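Local coordinates for microcin B17-processing protein McbD (Escherichia coli str. K-12 substr. MG1655, PDB 6GRH), which is required to process the inactive microcin B17 precursor into the active peptide and belongs to the YcaO cyclodehydratase family, at residues 325-328 against 329-333. The protein carries 1 engineered substitution. Residues are numbered along the deposited sequence; the frame is centred on the assembly and turned at random.
Sequences TNLL and NYLQQ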
ATOM      1  N   THR E 325     -52.323  -0.783 -22.017  1.00 46.53           N
ATOM      2  CA  THR E 325     -53.574  -0.845 -21.260  1.00 45.86           C
ATOM      3  C   THR E 325     -53.230  -1.158 -19.803  1.00 44.05           C
ATOM      4  O   THR E 325     -52.074  -1.429 -19.460  1.00 41.67           O
ATOM      5  CB  THR E 325     -54.545  -1.913 -21.803  1.00 46.65           C
ATOM      6  OG1 THR E 325     -53.895  -3.181 -21.761  1.00 45.57           O
ATOM      7  CG2 THR E 325     -55.004  -1.590 -23.235  1.00 47.87           C
ATOM      8  N   ASN E 326     -54.224  -1.110 -18.937  1.00 44.09           N
ATOM      9  CA  ASN E 326     -53.953  -1.179 -17.507  1.00 44.04           C
ATOM     10  C   ASN E 326     -53.880  -2.658 -17.091  1.00 42.57           C
ATOM     11  O   ASN E 326     -54.848  -3.395 -17.259  1.00 42.09           O
ATOM     12  CB  ASN E 326     -55.046  -0.389 -16.782  1.00 46.05           C
ATOM     13  CG  ASN E 326     -54.810  -0.301 -15.310  1.00 46.38           C
ATOM     14  OD1 ASN E 326     -55.104  -1.240 -14.583  1.00 47.16           O
ATOM     15  ND2 ASN E 326     -54.264   0.818 -14.857  1.00 46.67           N
ATOM     16  N   LEU E 327     -52.728  -3.101 -16.587  1.00 41.61           N
ATOM     17  CA  LEU E 327     -52.552  -4.523 -16.234  1.00 41.10           C
ATOM     18  C   LEU E 327     -53.497  -4.972 -15.105  1.00 41.53           C
ATOM     19  O   LEU E 327     -54.096  -6.048 -15.187  1.00 41.97           O
ATOM     20  CB  LEU E 327     -51.101  -4.829 -15.883  1.00 39.80           C
ATOM     21  CG  LEU E 327     -50.791  -6.240 -15.397  1.00 39.06           C
ATOM     22  CD1 LEU E 327     -51.157  -7.262 -16.445  1.00 39.41           C
ATOM     23  CD2 LEU E 327     -49.325  -6.382 -14.987  1.00 38.11           C
ATOM     24  N   LEU E 328     -53.647  -4.139 -14.077  1.00 41.91           N
ATOM     25  CA  LEU E 328     -54.587  -4.423 -12.984  1.00 42.59           C
ATOM     26  C   LEU E 328     -56.039  -4.529 -13.465  1.00 43.41           C
ATOM     27  O   LEU E 328     -56.775  -5.409 -12.998  1.00 43.10           O
ATOM     28  CB  LEU E 328     -54.475  -3.387 -11.847  1.00 43.40           C
ATOM     29  CG  LEU E 328     -53.209  -3.378 -10.956  1.00 43.10           C
ATOM     30  CD1 LEU E 328     -53.373  -2.408  -9.790  1.00 43.53           C
ATOM     31  CD2 LEU E 328     -52.857  -4.748 -10.411  1.00 42.46           C
ATOM     32  N   ASN E 329     -56.461  -3.643 -14.378  1.00 43.38           N
ATOM     33  CA  ASN E 329     -57.804  -3.740 -14.964  1.00 44.38           C
ATOM     34  C   ASN E 329     -57.939  -5.045 -15.742  1.00 43.37           C
ATOM     35  O   ASN E 329     -58.914  -5.766 -15.571  1.00 44.22           O
ATOM     36  CB  ASN E 329     -58.138  -2.541 -15.885  1.00 46.31           C
ATOM     37  CG  ASN E 329     -58.452  -1.257 -15.107  1.00 47.83           C
ATOM     38  OD1 ASN E 329     -58.478  -1.233 -13.866  1.00 50.30           O
ATOM     39  ND2 ASN E 329     -58.686  -0.188 -15.831  1.00 49.17           N
ATOM     40  N   TYR E 330     -56.950  -5.357 -16.570  1.00 41.36           N
ATOM     41  CA  TYR E 330     -56.979  -6.588 -17.337  1.00 41.08           C
ATOM     42  C   TYR E 330     -57.141  -7.806 -16.408  1.00 40.26           C
ATOM     43  O   TYR E 330     -58.002  -8.649 -16.625  1.00 39.50           O
ATOM     44  CB  TYR E 330     -55.712  -6.716 -18.174  1.00 40.82           C
ATOM     45  CG  TYR E 330     -55.533  -8.085 -18.782  1.00 41.60           C
ATOM     46  CD1 TYR E 330     -56.225  -8.454 -19.947  1.00 42.53           C
ATOM     47  CD2 TYR E 330     -54.694  -9.027 -18.175  1.00 40.98           C
ATOM     48  CE1 TYR E 330     -56.064  -9.713 -20.503  1.00 43.15           C
ATOM     49  CE2 TYR E 330     -54.531 -10.289 -18.714  1.00 41.38           C
ATOM     50  CZ  TYR E 330     -55.213 -10.631 -19.871  1.00 42.82           C
ATOM     51  OH  TYR E 330     -55.033 -11.886 -20.402  1.00 44.16           O
ATOM     52  N   LEU E 331     -56.307  -7.890 -15.378  1.00 38.95           N
ATOM     53  CA  LEU E 331     -56.364  -9.032 -14.453  1.00 39.08           C
ATOM     54  C   LEU E 331     -57.695  -9.119 -13.719  1.00 40.36           C
ATOM     55  O   LEU E 331     -58.263 -10.209 -13.598  1.00 40.72           O
ATOM     56  CB  LEU E 331     -55.214  -8.987 -13.439  1.00 38.00           C
ATOM     57  CG  LEU E 331     -53.851  -9.335 -14.046  1.00 37.34           C
ATOM     58  CD1 LEU E 331     -52.716  -9.027 -13.088  1.00 36.76           C
ATOM     59  CD2 LEU E 331     -53.798 -10.774 -14.533  1.00 37.53           C
ATOM     60  N   GLN E 332     -58.195  -7.976 -13.258  1.00 41.50           N
ATOM     61  CA  GLN E 332     -59.455  -7.931 -12.518  1.00 43.75           C
ATOM     62  C   GLN E 332     -60.649  -8.387 -13.348  1.00 45.00           C
ATOM     63  O   GLN E 332     -61.580  -8.949 -12.796  1.00 46.72           O
ATOM     64  CB  GLN E 332     -59.729  -6.542 -11.931  1.00 44.79           C
ATOM     65  CG  GLN E 332     -60.832  -6.568 -10.879  1.00 46.16           C
ATOM     66  CD  GLN E 332     -60.988  -5.262 -10.134  1.00 47.54           C
ATOM     67  OE1 GLN E 332     -60.488  -4.216 -10.566  1.00 48.31           O
ATOM     68  NE2 GLN E 332     -61.692  -5.312  -9.003  1.00 48.52           N
ATOM     69  N   GLN E 333     -60.612  -8.145 -14.656  1.00 45.76           N
ATOM     70  CA  GLN E 333     -61.660  -8.609 -15.589  1.00 47.00           C
ATOM     71  C   GLN E 333     -61.710 -10.132 -15.642  1.00 46.92           C
ATOM     72  O   GLN E 333     -62.783 -10.713 -15.762  1.00 47.83           O
ATOM     73  CB  GLN E 333     -61.465  -8.035 -17.008  1.00 47.18           C
ATOM     74  CG  GLN E 333     -61.940  -6.603 -17.168  1.00 48.16           C
TER
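N326 is the N-cap of the short helix 327-334, on the surface of this YcaO-family protein, and its side-chain OD1 accepts a capping hydrogen bond from N329 N. The bond is 2.8 Å from N329 N to N326 OD1, and N329 N lies in the plane of the N326 side-chain carbonyl. A chi1 of -175° sets CG beside the carbonyl carbon of N326, where OD1 meets N329 N, a first-turn N-H without a helical carbonyl four residues back. The N329 side chain lies across this cap, the two amide planes 37° apart; OD1 of N326 comes within 3.4 Å of N329 CG.

Backbone bonds of the i to i+4 kind then take over. Y330 N donates to N326 O (3.0 Å), L331 N to L327 O and Q332 N to L328 O, so the capping residue uses both its side-chain and its main-chain oxygen to hold the first turn.

Apolar contacts line the side of the helix that faces helix 157-180. L327 packs on M169, while the buried L331 reaches L165, F168 and M169. L328 packs on L116 of the same chain and on R23 of the McbB chain. The Y330 ring passes beside L327, CD2 lying 4.3 Å from L327 CD1, and its hydroxyl is hydrogen-bonded to P219 O, which ties the helix to a neighbouring loop. One turn apart on the inward side, L327 and L331 meet obliquely, with L327 CG 4.1 Å from L331 CD1.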